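Local coordinates for protein KmHsv2 (PDB 3VU4) that probably binds phosphoinositides on membranes as a seven-bladed beta-propeller of the PROPPIN family, related to the autophagy protein Atg18, at residues R202-R205 with K206-V210; V222-T225 with E226-V229; E26-Q29 with D30-L34; F107-R110 with E111-V114; R65-H68 with R69-Y72. All blocks are in the same frame, centred on the assembly; numbering follows the deposited sequence.

Interaction 1: R202-R205 with K206-V210; sequences RLNR and KSDMV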
loop_
_atom_site.group_PDB
_atom_site.type_symbol
_atom_site.label_atom_id
_atom_site.label_comp_id
_atom_site.label_asym_id
_atom_site.label_seq_id
_atom_site.Cartn_x
_atom_site.Cartn_y
_atom_site.Cartn_z
ATOM N N ARG A 202 -3.266 5.115 -4.145
ATOM C CA ARG A 202 -2.741 5.018 -2.795
ATOM C C ARG A 202 -3.056 6.223 -1.919
ATOM O O ARG A 202 -2.750 7.369 -2.272
ATOM C CB ARG A 202 -1.225 4.818 -2.859
ATOM C CG ARG A 202 -0.791 3.493 -3.480
ATOM C CD ARG A 202 -0.942 2.347 -2.482
ATOM N NE ARG A 202 -0.402 1.093 -2.998
ATOM C CZ ARG A 202 -1.021 0.297 -3.866
ATOM N NH1 ARG A 202 -2.224 0.601 -4.329
ATOM N NH2 ARG A 202 -0.422 -0.804 -4.289
ATOM N N LEU A 203 -3.667 5.945 -0.770
ATOM C CA LEU A 203 -4.016 6.966 0.205
ATOM C C LEU A 203 -2.831 7.184 1.138
ATOM O O LEU A 203 -2.102 6.238 1.450
ATOM C CB LEU A 203 -5.220 6.521 1.034
ATOM C CG LEU A 203 -6.586 6.484 0.348
ATOM C CD1 LEU A 203 -7.595 5.800 1.256
ATOM C CD2 LEU A 203 -7.034 7.898 0.010
ATOM N N ASN A 204 -2.622 8.428 1.568
ATOM C CA ASN A 204 -1.542 8.706 2.503
ATOM C C ASN A 204 -2.076 8.409 3.911
ATOM O O ASN A 204 -3.273 8.167 4.086
ATOM C CB ASN A 204 -1.032 10.157 2.354
ATOM C CG ASN A 204 -2.094 11.218 2.663
ATOM O OD1 ASN A 204 -3.291 10.931 2.760
ATOM N ND2 ASN A 204 -1.645 12.465 2.795
ATOM N N ARG A 205 -1.187 8.380 4.897
ATOM C CA ARG A 205 -1.547 8.080 6.282
ATOM C C ARG A 205 -2.846 8.709 6.777
ATOM O O ARG A 205 -3.714 8.019 7.312
ATOM C CB ARG A 205 -0.414 8.511 7.203
ATOM C CG ARG A 205 0.376 7.392 7.817
ATOM C CD ARG A 205 0.006 7.182 9.274
ATOM N NE ARG A 205 1.125 6.617 10.033
ATOM C CZ ARG A 205 1.782 5.505 9.699
ATOM N NH1 ARG A 205 1.435 4.824 8.610
ATOM N NH2 ARG A 205 2.793 5.074 10.451
ATOM N N LYS A 206 -2.968 10.023 6.612
ATOM C CA LYS A 206 -4.147 10.750 7.057
ATOM C C LYS A 206 -5.361 10.592 6.145
ATOM O O LYS A 206 -6.484 10.880 6.555
ATOM C CB LYS A 206 -3.815 12.232 7.187
ATOM C CG LYS A 206 -2.705 12.531 8.169
ATOM C CD LYS A 206 -2.274 13.986 8.085
ATOM C CE LYS A 206 -1.108 14.262 9.023
ATOM N NZ LYS A 206 -0.492 15.595 8.765
ATOM N N SER A 207 -5.135 10.144 4.915
ATOM C CA SER A 207 -6.205 9.958 3.937
ATOM C C SER A 207 -6.675 11.272 3.332
ATOM O O SER A 207 -7.739 11.326 2.722
ATOM C CB SER A 207 -7.406 9.235 4.556
ATOM O OG SER A 207 -7.150 7.851 4.705
ATOM N N ASP A 208 -5.890 12.327 3.503
ATOM C CA ASP A 208 -6.253 13.620 2.948
ATOM C C ASP A 208 -5.733 13.764 1.522
ATOM O O ASP A 208 -6.069 14.717 0.825
ATOM C CB ASP A 208 -5.725 14.755 3.830
ATOM C CG ASP A 208 -4.243 14.655 4.086
ATOM O OD1 ASP A 208 -3.512 15.601 3.735
ATOM O OD2 ASP A 208 -3.800 13.632 4.645
ATOM N N MET A 209 -4.912 12.812 1.087
ATOM C CA MET A 209 -4.392 12.830 -0.280
ATOM C C MET A 209 -4.397 11.425 -0.868
ATOM O O MET A 209 -4.330 10.431 -0.140
ATOM C CB MET A 209 -2.968 13.396 -0.325
ATOM C CG MET A 209 -2.876 14.886 -0.023
ATOM S SD MET A 209 -1.220 15.559 -0.316
ATOM C CE MET A 209 -0.227 14.715 1.020
ATOM N N VAL A 210 -4.496 11.337 -2.186
ATOM C CA VAL A 210 -4.478 10.036 -2.839
ATOM C C VAL A 210 -3.569 10.110 -4.060
ATOM O O VAL A 210 -3.690 11.026 -4.868
ATOM C CB VAL A 210 -5.891 9.590 -3.263
ATOM C CG1 VAL A 210 -6.501 10.598 -4.233
ATOM C CG2 VAL A 210 -5.824 8.209 -3.879
#
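With its CG set between the backbone N and the carbonyl carbon (chi1 62°) and OD1 turned to nearly eclipse CA (chi2 -13°), Asn204 folds its side chain back across the turn toward Asp208 and Met209. The backbone makes a type I beta turn from Asn204 to Ser207, joining strands 198-203 and 209-214 of one propeller blade. Ser207 N closes the turn on Asn204 O at 2.8 Å. Asn204 suits the first place because its backbone and amide can act together: its N donates to Met209 O at 3.1 Å, while OD1 accepts from Met209 N at 3.0 Å, the donor lying well above the amide plane. On the other arm of the amide, ND2 gives a weak bond to Asp208 OD2 at 3.1 Å, the amide and carboxylate planes being 38° apart. The side chain of Met209 packs along the same amide. On the opposite face of the hairpin, Leu203 and Val210 form a non-hydrogen-bonded antiparallel pair, Leu203 CD2 lying 3.9 Å from Val210 CB. Ser207 OG turns to Ser146 O of the preceding blade, and Arg202 reaches Asp245 of the following one. Asn204 thus pairs with both polar groups of one peptide unit: its amide oxygen takes the NH of Met209, the first of the second strand, and its backbone NH takes the CO, while ND2 adds only the weaker bond to Asp208 in the loop.

Interaction 2: V222-T225 with E226-V229; sequences VFKT and EDGV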
loop_
_atom_site.group_PDB
_atom_site.type_symbol
_atom_site.label_atom_id
_atom_site.label_comp_id
_atom_site.label_asym_id
_atom_site.label_seq_id
_atom_site.Cartn_x
_atom_site.Cartn_y
_atom_site.Cartn_z
ATOM N N VAL A 222 -1.157 13.372 -7.660
ATOM C CA VAL A 222 -1.594 13.415 -6.281
ATOM C C VAL A 222 -2.740 14.398 -6.170
ATOM O O VAL A 222 -2.617 15.543 -6.612
ATOM C CB VAL A 222 -0.467 13.864 -5.344
ATOM C CG1 VAL A 222 -0.936 13.754 -3.906
ATOM C CG2 VAL A 222 0.773 13.020 -5.566
ATOM N N PHE A 223 -3.851 13.950 -5.586
ATOM C CA PHE A 223 -5.035 14.788 -5.410
ATOM C C PHE A 223 -5.440 14.866 -3.945
ATOM O O PHE A 223 -5.114 13.973 -3.160
ATOM C CB PHE A 223 -6.249 14.231 -6.180
ATOM C CG PHE A 223 -5.995 13.950 -7.645
ATOM C CD1 PHE A 223 -5.397 12.752 -8.050
ATOM C CD2 PHE A 223 -6.373 14.872 -8.620
ATOM C CE1 PHE A 223 -5.183 12.476 -9.406
ATOM C CE2 PHE A 223 -6.163 14.607 -9.982
ATOM C CZ PHE A 223 -5.567 13.405 -10.375
ATOM N N LYS A 224 -6.152 15.944 -3.585
ATOM C CA LYS A 224 -6.680 16.111 -2.226
ATOM C C LYS A 224 -7.927 15.245 -2.226
ATOM O O LYS A 224 -8.722 15.318 -3.162
ATOM C CB LYS A 224 -7.144 17.539 -1.964
ATOM C CG LYS A 224 -6.086 18.595 -1.769
ATOM C CD LYS A 224 -6.798 19.931 -1.547
ATOM C CE LYS A 224 -5.834 21.100 -1.452
ATOM N NZ LYS A 224 -6.545 22.405 -1.633
ATOM N N THR A 225 -8.113 14.438 -1.194
ATOM C CA THR A 225 -9.290 13.581 -1.134
ATOM C C THR A 225 -10.567 14.355 -0.812
ATOM O O THR A 225 -11.677 13.888 -1.084
ATOM C CB THR A 225 -9.115 12.471 -0.088
ATOM O OG1 THR A 225 -8.785 13.058 1.179
ATOM C CG2 THR A 225 -8.009 11.507 -0.516
ATOM N N GLU A 226 -10.413 15.543 -0.233
ATOM C CA GLU A 226 -11.565 16.355 0.121
ATOM C C GLU A 226 -12.264 16.968 -1.086
ATOM O O GLU A 226 -13.477 16.853 -1.213
ATOM C CB GLU A 226 -11.157 17.470 1.064
ATOM C CG GLU A 226 -12.325 18.280 1.577
ATOM C CD GLU A 226 -11.888 19.594 2.184
ATOM O OE1 GLU A 226 -12.693 20.200 2.927
ATOM O OE2 GLU A 226 -10.741 20.025 1.908
ATOM N N ASP A 227 -11.503 17.618 -1.964
ATOM C CA ASP A 227 -12.081 18.251 -3.151
ATOM C C ASP A 227 -11.533 17.735 -4.481
ATOM O O ASP A 227 -11.834 18.290 -5.535
ATOM C CB ASP A 227 -11.893 19.771 -3.097
ATOM C CG ASP A 227 -10.446 20.175 -2.883
ATOM O OD1 ASP A 227 -9.544 19.361 -3.173
ATOM O OD2 ASP A 227 -10.204 21.315 -2.431
ATOM N N GLY A 228 -10.713 16.693 -4.431
ATOM C CA GLY A 228 -10.165 16.129 -5.651
ATOM C C GLY A 228 -9.369 17.044 -6.564
ATOM O O GLY A 228 -9.297 16.799 -7.766
ATOM N N VAL A 229 -8.755 18.092 -6.026
ATOM C CA VAL A 229 -7.977 18.975 -6.881
ATOM C C VAL A 229 -6.547 18.443 -7.003
ATOM O O VAL A 229 -5.992 17.896 -6.043
ATOM C CB VAL A 229 -7.963 20.440 -6.337
ATOM C CG1 VAL A 229 -9.390 20.876 -6.008
ATOM C CG2 VAL A 229 -7.080 20.554 -5.108
#
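Lys224 N donates to Val229 O at 3.1 Å, drawing together the two arms of the loop that joins strands 219-224 and 230-235, the third and fourth strands of their propeller blade. Deeper in the loop, Gly228 N gives a weak bond to Lys224 O. Gly228 has a positive phi (57°), which glycine adopts easily. At the tip, Val229 N donates to Asp227 OD1 at 3.2 Å from above the carboxylate plane, and this bond to the residue two further on makes an Asx turn. Asp227 is suited to the place because its short side chain, tucked over its own backbone (chi1 54°), can bend back over the following peptide. The alkyl part of Lys224 lies against the same oxygen. Extended beyond CG, Lys224 runs past both partners: its CD packs on Val229 CG2 at 3.6 Å, and NZ makes a long salt bridge of 3.9 Å to Asp227 OD2. Thr225 faces the other way, its OG1 bonded to Ser207 O of the adjacent hairpin. Beneath the loop, the Phe223 ring brings CD2 to 3.6 Å from Gly228 O.

Interaction 3: E26-Q29 with D30-L34; sequences EFNQ and DQSCL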
loop_
_atom_site.group_PDB
_atom_site.type_symbol
_atom_site.label_atom_id
_atom_site.label_comp_id
_atom_site.label_asym_id
_atom_site.label_seq_id
_atom_site.Cartn_x
_atom_site.Cartn_y
_atom_site.Cartn_z
ATOM N N GLU A 26 0.733 -9.120 3.407
ATOM C CA GLU A 26 0.204 -7.769 3.456
ATOM C C GLU A 26 0.528 -7.139 4.808
ATOM O O GLU A 26 0.663 -7.847 5.807
ATOM C CB GLU A 26 -1.310 -7.830 3.230
ATOM C CG GLU A 26 -1.994 -6.496 3.051
ATOM C CD GLU A 26 -1.399 -5.699 1.916
ATOM O OE1 GLU A 26 -0.305 -5.122 2.115
ATOM O OE2 GLU A 26 -2.016 -5.659 0.828
ATOM N N PHE A 27 0.675 -5.815 4.828
ATOM C CA PHE A 27 0.974 -5.078 6.056
ATOM C C PHE A 27 -0.331 -4.735 6.772
ATOM O O PHE A 27 -1.391 -4.716 6.147
ATOM C CB PHE A 27 1.689 -3.768 5.723
ATOM C CG PHE A 27 2.997 -3.951 5.037
ATOM C CD1 PHE A 27 4.167 -4.109 5.772
ATOM C CD2 PHE A 27 3.062 -3.991 3.645
ATOM C CE1 PHE A 27 5.379 -4.304 5.137
ATOM C CE2 PHE A 27 4.271 -4.186 3.001
ATOM C CZ PHE A 27 5.433 -4.345 3.749
ATOM N N ASN A 28 -0.266 -4.467 8.075
ATOM C CA ASN A 28 -1.481 -4.077 8.783
ATOM C C ASN A 28 -1.658 -2.576 8.531
ATOM O O ASN A 28 -0.724 -1.911 8.085
ATOM C CB ASN A 28 -1.391 -4.397 10.281
ATOM C CG ASN A 28 -0.378 -3.546 11.018
ATOM O OD1 ASN A 28 0.396 -2.785 10.417
ATOM N ND2 ASN A 28 -0.371 -3.678 12.342
ATOM N N GLN A 29 -2.845 -2.053 8.812
ATOM C CA GLN A 29 -3.175 -0.651 8.556
ATOM C C GLN A 29 -2.162 0.456 8.891
ATOM O O GLN A 29 -2.168 1.494 8.240
ATOM C CB GLN A 29 -4.520 -0.323 9.201
ATOM C CG GLN A 29 -5.679 -1.240 8.764
ATOM C CD GLN A 29 -5.506 -2.687 9.219
ATOM O OE1 GLN A 29 -4.899 -2.958 10.254
ATOM N NE2 GLN A 29 -6.056 -3.618 8.455
ATOM N N ASP A 30 -1.298 0.262 9.882
ATOM C CA ASP A 30 -0.316 1.293 10.215
ATOM C C ASP A 30 1.119 0.866 9.871
ATOM O O ASP A 30 2.088 1.514 10.276
ATOM C CB ASP A 30 -0.409 1.654 11.701
ATOM C CG ASP A 30 0.202 0.596 12.602
ATOM O OD1 ASP A 30 -0.104 -0.601 12.408
ATOM O OD2 ASP A 30 0.981 0.959 13.508
ATOM N N GLN A 31 1.245 -0.222 9.116
ATOM C CA GLN A 31 2.546 -0.752 8.702
ATOM C C GLN A 31 3.525 -1.051 9.823
ATOM O O GLN A 31 4.713 -0.770 9.696
ATOM C CB GLN A 31 3.239 0.192 7.725
ATOM C CG GLN A 31 2.724 0.130 6.324
ATOM C CD GLN A 31 1.590 1.077 6.093
ATOM O OE1 GLN A 31 1.071 1.173 4.981
ATOM N NE2 GLN A 31 1.198 1.797 7.137
ATOM N N SER A 32 3.040 -1.612 10.921
ATOM C CA SER A 32 3.928 -1.950 12.018
ATOM C C SER A 32 4.054 -3.469 12.044
ATOM O O SER A 32 4.925 -4.030 12.711
ATOM C CB SER A 32 3.367 -1.420 13.341
ATOM O OG SER A 32 2.037 -1.858 13.557
ATOM N N CYS A 33 3.175 -4.125 11.290
ATOM C CA CYS A 33 3.162 -5.581 11.195
ATOM C C CYS A 33 2.919 -6.053 9.772
ATOM O O CYS A 33 2.335 -5.341 8.949
ATOM C CB CYS A 33 2.064 -6.177 12.080
ATOM S SG CYS A 33 2.310 -5.970 13.841
ATOM N N LEU A 34 3.366 -7.277 9.505
ATOM C CA LEU A 34 3.195 -7.915 8.208
ATOM C C LEU A 34 2.619 -9.294 8.466
ATOM O O LEU A 34 3.090 -10.005 9.350
ATOM C CB LEU A 34 4.540 -8.072 7.491
ATOM C CG LEU A 34 4.542 -8.963 6.239
ATOM C CD1 LEU A 34 3.909 -8.226 5.059
ATOM C CD2 LEU A 34 5.970 -9.352 5.909
#
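Over one face of the Phe27 ring sits a methyl group of Leu34: CD1 lies 4.1 Å from the ring centroid and only 9° off the normal, a CH-pi contact. The two residues are a non-hydrogen-bonded antiparallel pair in the beta hairpin of strands 24-27 and 33-37, which opens a propeller blade. Leu34 CG stands anti to the backbone N, which carries CD1 across to the ring. An aromatic and a branched aliphatic residue suit this pair, since the same side of the hairpin packs against strand 318-323, where Val322 touches both.

A second pair of flat groups, the amide of Asn28 and the carboxylate of Asp30, have planes 51° apart. Asn28 begins a type I beta turn that Gln31 N closes on Asn28 O. Its OD1 takes a sound bond from Ser32 N at 2.9 Å, tilted little from the amide plane, and a weak one from Cys33 N at 3.2 Å; Asn28 N in turn donates to Cys33 O. The buried amide oxygen is thereby gripped by two successive peptides, while ND2 leaves the hairpin to bond His68 O in the next blade. Gln29 goes there too, its amide pairing with His68 N and Met66 O, and a long polar chain suits that bridge. Asp30 is tied to the residue just past the turn: Ser32 OG donates to Asp30 OD1 at 2.7 Å, meeting it on the syn side, 23° out of the carboxylate plane.

Interaction 4: F107-R110 with E111-V114; sequences FLSR and EFIV. With SO4 (sulfate ion), chain I.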
loop_
_atom_site.group_PDB
_atom_site.type_symbol
_atom_site.label_atom_id
_atom_site.label_comp_id
_atom_site.label_asym_id
_atom_site.label_seq_id
_atom_site.Cartn_x
_atom_site.Cartn_y
_atom_site.Cartn_z
ATOM N N PHE A 107 -10.291 -5.396 2.717
ATOM C CA PHE A 107 -9.828 -4.410 3.697
ATOM C C PHE A 107 -10.564 -4.539 5.031
ATOM O O PHE A 107 -11.729 -4.926 5.076
ATOM C CB PHE A 107 -10.032 -3.004 3.141
ATOM C CG PHE A 107 -9.302 -2.749 1.860
ATOM C CD1 PHE A 107 -7.936 -2.497 1.860
ATOM C CD2 PHE A 107 -9.981 -2.746 0.650
ATOM C CE1 PHE A 107 -7.252 -2.241 0.666
ATOM C CE2 PHE A 107 -9.304 -2.491 -0.553
ATOM C CZ PHE A 107 -7.938 -2.237 -0.539
ATOM N N LEU A 108 -9.882 -4.191 6.116
ATOM C CA LEU A 108 -10.460 -4.285 7.452
ATOM C C LEU A 108 -10.249 -3.031 8.304
ATOM O O LEU A 108 -9.201 -2.388 8.242
ATOM C CB LEU A 108 -9.849 -5.475 8.197
ATOM C CG LEU A 108 -9.932 -6.863 7.563
ATOM C CD1 LEU A 108 -8.954 -7.796 8.260
ATOM C CD2 LEU A 108 -11.348 -7.390 7.660
ATOM N N SER A 109 -11.261 -2.695 9.100
ATOM C CA SER A 109 -11.202 -1.564 10.022
ATOM C C SER A 109 -12.040 -2.006 11.218
ATOM O O SER A 109 -12.815 -2.954 11.100
ATOM C CB SER A 109 -11.779 -0.292 9.392
ATOM O OG SER A 109 -13.188 -0.328 9.313
ATOM N N ARG A 110 -11.890 -1.350 12.364
ATOM C CA ARG A 110 -12.658 -1.750 13.543
ATOM C C ARG A 110 -14.159 -1.652 13.277
ATOM O O ARG A 110 -14.967 -2.187 14.031
ATOM C CB ARG A 110 -12.289 -0.879 14.755
ATOM C CG ARG A 110 -10.829 -0.983 15.213
ATOM C CD ARG A 110 -10.511 0.037 16.316
ATOM N NE ARG A 110 -9.086 0.095 16.653
ATOM C CZ ARG A 110 -8.428 -0.849 17.323
ATOM N NH1 ARG A 110 -9.062 -1.940 17.737
ATOM N NH2 ARG A 110 -7.132 -0.702 17.577
ATOM N N GLU A 111 -14.525 -0.992 12.184
ATOM C CA GLU A 111 -15.927 -0.803 11.835
ATOM C C GLU A 111 -16.417 -1.615 10.643
ATOM O O GLU A 111 -17.493 -2.216 10.689
ATOM C CB GLU A 111 -16.179 0.663 11.508
ATOM C CG GLU A 111 -15.400 1.643 12.346
ATOM C CD GLU A 111 -16.307 2.457 13.231
ATOM O OE1 GLU A 111 -16.775 1.907 14.253
ATOM O OE2 GLU A 111 -16.560 3.639 12.893
ATOM N N PHE A 112 -15.626 -1.619 9.573
ATOM C CA PHE A 112 -16.012 -2.296 8.342
ATOM C C PHE A 112 -15.100 -3.404 7.834
ATOM O O PHE A 112 -13.966 -3.570 8.287
ATOM C CB PHE A 112 -16.131 -1.262 7.230
ATOM C CG PHE A 112 -16.712 0.033 7.676
ATOM C CD1 PHE A 112 -18.086 0.206 7.739
ATOM C CD2 PHE A 112 -15.882 1.087 8.040
ATOM C CE1 PHE A 112 -18.632 1.415 8.157
ATOM C CE2 PHE A 112 -16.415 2.300 8.459
ATOM C CZ PHE A 112 -17.795 2.464 8.518
ATOM N N ILE A 113 -15.639 -4.152 6.873
ATOM C CA ILE A 113 -14.931 -5.218 6.188
ATOM C C ILE A 113 -15.242 -4.956 4.719
ATOM O O ILE A 113 -16.338 -5.260 4.255
ATOM C CB ILE A 113 -15.459 -6.617 6.549
ATOM C CG1 ILE A 113 -15.279 -6.886 8.042
ATOM C CG2 ILE A 113 -14.700 -7.669 5.753
ATOM C CD1 ILE A 113 -15.717 -8.279 8.472
ATOM N N VAL A 114 -14.297 -4.365 3.995
ATOM C CA VAL A 114 -14.512 -4.071 2.581
ATOM C C VAL A 114 -14.075 -5.288 1.767
ATOM O O VAL A 114 -12.975 -5.806 1.969
ATOM C CB VAL A 114 -13.708 -2.811 2.150
ATOM C CG1 VAL A 114 -14.011 -2.462 0.709
ATOM C CG2 VAL A 114 -14.049 -1.636 3.065
HETATM S S SO4 I . -10.519 2.005 12.520
HETATM O O1 SO4 I . -11.185 1.866 13.827
HETATM O O2 SO4 I . -9.369 2.919 12.650
HETATM O O3 SO4 I . -10.037 0.692 12.066
HETATM O O4 SO4 I . -11.477 2.545 11.539
#
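Phe107 and Val114 pack closely where strands 103-108 and 112-117 pair, whereas Arg110 and Glu111 at the turn are exposed to solvent. Phe107 and Val114 are a hydrogen-bonded antiparallel pair: Phe107 N donates to Val114 O at 2.8 Å, Val114 N answers to Phe107 O, and Val114 CB sits at the edge of the phenyl ring. These two residues suit the place because both pack on Phe145 of the next blade. On the other face, Leu108 and Ile113 lie side by side, with Leu108 CD2 3.9 Å from Ile113 CG2.

Toward the turn, Ser109 takes over. Its OG, turned over its own backbone (chi1 74°), is directed back across the loop and accepts a nearly straight bond from Phe112 N at 2.8 Å (168°). Ser109 N donates to Phe112 O.

On the solvent side a sulfate ion, probably from the crystallisation liquor, takes a bond from Arg110 N to its O3 at 2.8 Å; His68 NE2 of the preceding blade also bonds it. The alkyl chain of Arg110 runs beside sulfate O1, but the guanidinium makes no bond to the ion, and its charge could act only at longer range. The backbone NH thus offers an anion a directed bond at this surface, while the sulfate leaves any natural ligand undecided.

Interaction 5: R65-H68 with R69-Y72; sequences RMLH and RTNY. With SO4 (sulfate ion), chain I.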
loop_
_atom_site.group_PDB
_atom_site.type_symbol
_atom_site.label_atom_id
_atom_site.label_comp_id
_atom_site.label_asym_id
_atom_site.label_seq_id
_atom_site.Cartn_x
_atom_site.Cartn_y
_atom_site.Cartn_z
ATOM N N ARG A 65 -5.258 -11.187 5.792
ATOM C CA ARG A 65 -5.265 -9.795 6.256
ATOM C C ARG A 65 -5.309 -9.745 7.777
ATOM O O ARG A 65 -5.722 -10.711 8.427
ATOM C CB ARG A 65 -6.502 -9.061 5.729
ATOM C CG ARG A 65 -6.617 -8.988 4.222
ATOM C CD ARG A 65 -5.675 -7.961 3.646
ATOM N NE ARG A 65 -5.851 -7.848 2.206
ATOM C CZ ARG A 65 -5.219 -8.601 1.316
ATOM N NH1 ARG A 65 -4.351 -9.521 1.723
ATOM N NH2 ARG A 65 -5.479 -8.455 0.021
ATOM N N MET A 66 -4.880 -8.629 8.354
ATOM C CA MET A 66 -4.946 -8.497 9.801
ATOM C C MET A 66 -5.538 -7.143 10.193
ATOM O O MET A 66 -5.514 -6.191 9.408
ATOM C CB MET A 66 -3.568 -8.717 10.437
ATOM C CG MET A 66 -2.577 -7.585 10.331
ATOM S SD MET A 66 -0.961 -8.112 10.992
ATOM C CE MET A 66 -1.232 -7.947 12.773
ATOM N N LEU A 67 -6.105 -7.070 11.394
ATOM C CA LEU A 67 -6.710 -5.833 11.872
ATOM C C LEU A 67 -5.867 -5.202 12.967
ATOM O O LEU A 67 -5.868 -5.666 14.103
ATOM C CB LEU A 67 -8.118 -6.093 12.409
ATOM C CG LEU A 67 -8.801 -4.858 13.011
ATOM C CD1 LEU A 67 -9.044 -3.812 11.925
ATOM C CD2 LEU A 67 -10.113 -5.266 13.656
ATOM N N HIS A 68 -5.149 -4.142 12.616
ATOM C CA HIS A 68 -4.296 -3.439 13.568
ATOM C C HIS A 68 -3.369 -4.413 14.282
ATOM O O HIS A 68 -2.527 -5.057 13.647
ATOM C CB HIS A 68 -5.162 -2.685 14.573
ATOM C CG HIS A 68 -6.067 -1.682 13.930
ATOM N ND1 HIS A 68 -5.593 -0.679 13.117
ATOM C CD2 HIS A 68 -7.414 -1.551 13.949
ATOM C CE1 HIS A 68 -6.609 0.030 12.659
ATOM N NE2 HIS A 68 -7.725 -0.477 13.146
ATOM N N ARG A 69 -3.516 -4.518 15.596
ATOM C CA ARG A 69 -2.695 -5.433 16.371
ATOM C C ARG A 69 -3.588 -6.327 17.211
ATOM O O ARG A 69 -3.142 -6.923 18.191
ATOM C CB ARG A 69 -1.729 -4.655 17.264
ATOM C CG ARG A 69 -0.462 -4.192 16.551
ATOM C CD ARG A 69 0.396 -3.313 17.455
ATOM N NE ARG A 69 1.734 -3.080 16.914
ATOM C CZ ARG A 69 2.651 -4.032 16.743
ATOM N NH1 ARG A 69 2.382 -5.292 17.067
ATOM N NH2 ARG A 69 3.846 -3.722 16.254
ATOM N N THR A 70 -4.851 -6.421 16.807
ATOM C CA THR A 70 -5.835 -7.233 17.509
ATOM C C THR A 70 -5.601 -8.729 17.316
ATOM O O THR A 70 -4.590 -9.149 16.752
ATOM C CB THR A 70 -7.248 -6.910 17.029
ATOM O OG1 THR A 70 -7.464 -7.508 15.744
ATOM C CG2 THR A 70 -7.429 -5.406 16.919
ATOM N N ASN A 71 -6.549 -9.533 17.783
ATOM C CA ASN A 71 -6.444 -10.979 17.665
ATOM C C ASN A 71 -7.233 -11.443 16.450
ATOM O O ASN A 71 -7.450 -12.634 16.259
ATOM C CB ASN A 71 -7.002 -11.647 18.921
ATOM C CG ASN A 71 -6.585 -10.933 20.194
ATOM O OD1 ASN A 71 -5.411 -10.593 20.375
ATOM N ND2 ASN A 71 -7.549 -10.702 21.090
ATOM N N TYR A 72 -7.662 -10.495 15.624
ATOM C CA TYR A 72 -8.439 -10.843 14.446
ATOM C C TYR A 72 -7.673 -10.770 13.136
ATOM O O TYR A 72 -6.862 -9.872 12.911
ATOM C CB TYR A 72 -9.678 -9.955 14.351
ATOM C CG TYR A 72 -10.640 -10.145 15.496
ATOM C CD1 TYR A 72 -11.285 -11.369 15.698
ATOM C CD2 TYR A 72 -10.906 -9.103 16.388
ATOM C CE1 TYR A 72 -12.174 -11.549 16.761
ATOM C CE2 TYR A 72 -11.791 -9.273 17.453
ATOM C CZ TYR A 72 -12.420 -10.496 17.634
ATOM O OH TYR A 72 -13.296 -10.657 18.684
HETATM S S SO4 I . -10.519 2.005 12.520
HETATM O O1 SO4 I . -11.185 1.866 13.827
HETATM O O2 SO4 I . -9.369 2.919 12.650
HETATM O O3 SO4 I . -10.037 0.692 12.066
HETATM O O4 SO4 I . -11.477 2.545 11.539
#
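Thr70 crosses Leu67 obliquely, OG1 meeting the leucine's carbonyl oxygen and CG2 lying by its branch carbon. Leu67 O accepts twice: Thr70 N donates at 3.0 Å in the carbonyl plane, and Thr70 OG1 donates at 2.9 Å on a lone pair. The hydroxyl works in the other direction as well, accepting from Tyr72 N at 3.0 Å, so that it closes an ST turn. Threonine fits because OG1, with chi1 near +76°, stands between the two peptides, while its CG2 approaches Leu67 CG at 4.2 Å. Leu67 N completes the set with a longer bond of 3.3 Å to Tyr72 O.

His68 sits at the apex of the loop, with a positive phi of 52°. Its imidazole projects outward to the sulfate, and NE2 donates to sulfate O3 at 2.8 Å, the oxygen lying in the plane at the ring's edge. The loop that carries Arg110 holds the same oxygen, so two loops share one anion. The ion probably came from the crystallisation liquor and marks a spot where an anion can settle between two blades. Arg69, extended from CG to NE, points elsewhere and bonds Asn46 OD1 through NH2.

The preceding blade holds the backbone of this loop. The loop joins strands 63-66 and 72-76 at the start of its own blade, between strand 33-37, whose Cys33 touches Met66 and Arg69, and strand 103-108, where Leu106 O accepts from Arg65 NE.

Overall arrangement
From the N terminus, interaction 3 closes the loop between strands 24-27 and 33-37, interaction 5 the one between 63-66 and 72-76, and interaction 4 that between 103-108 and 112-117. Interaction 1 follows, joining 198-203 to 209-214, and interaction 2 joins 219-224 to 230-235 of the same blade. All are local and run in series; none nests or crosses. Interactions 3, 5 and 4 stand on three successive blades and touch in turn, the last two sharing the sulfate. Interactions 1 and 2 bond through adjacent strands of one sheet, whereas Arg205 of interaction 1 packs on Gln31 of interaction 3, between blades not adjacent in sequence.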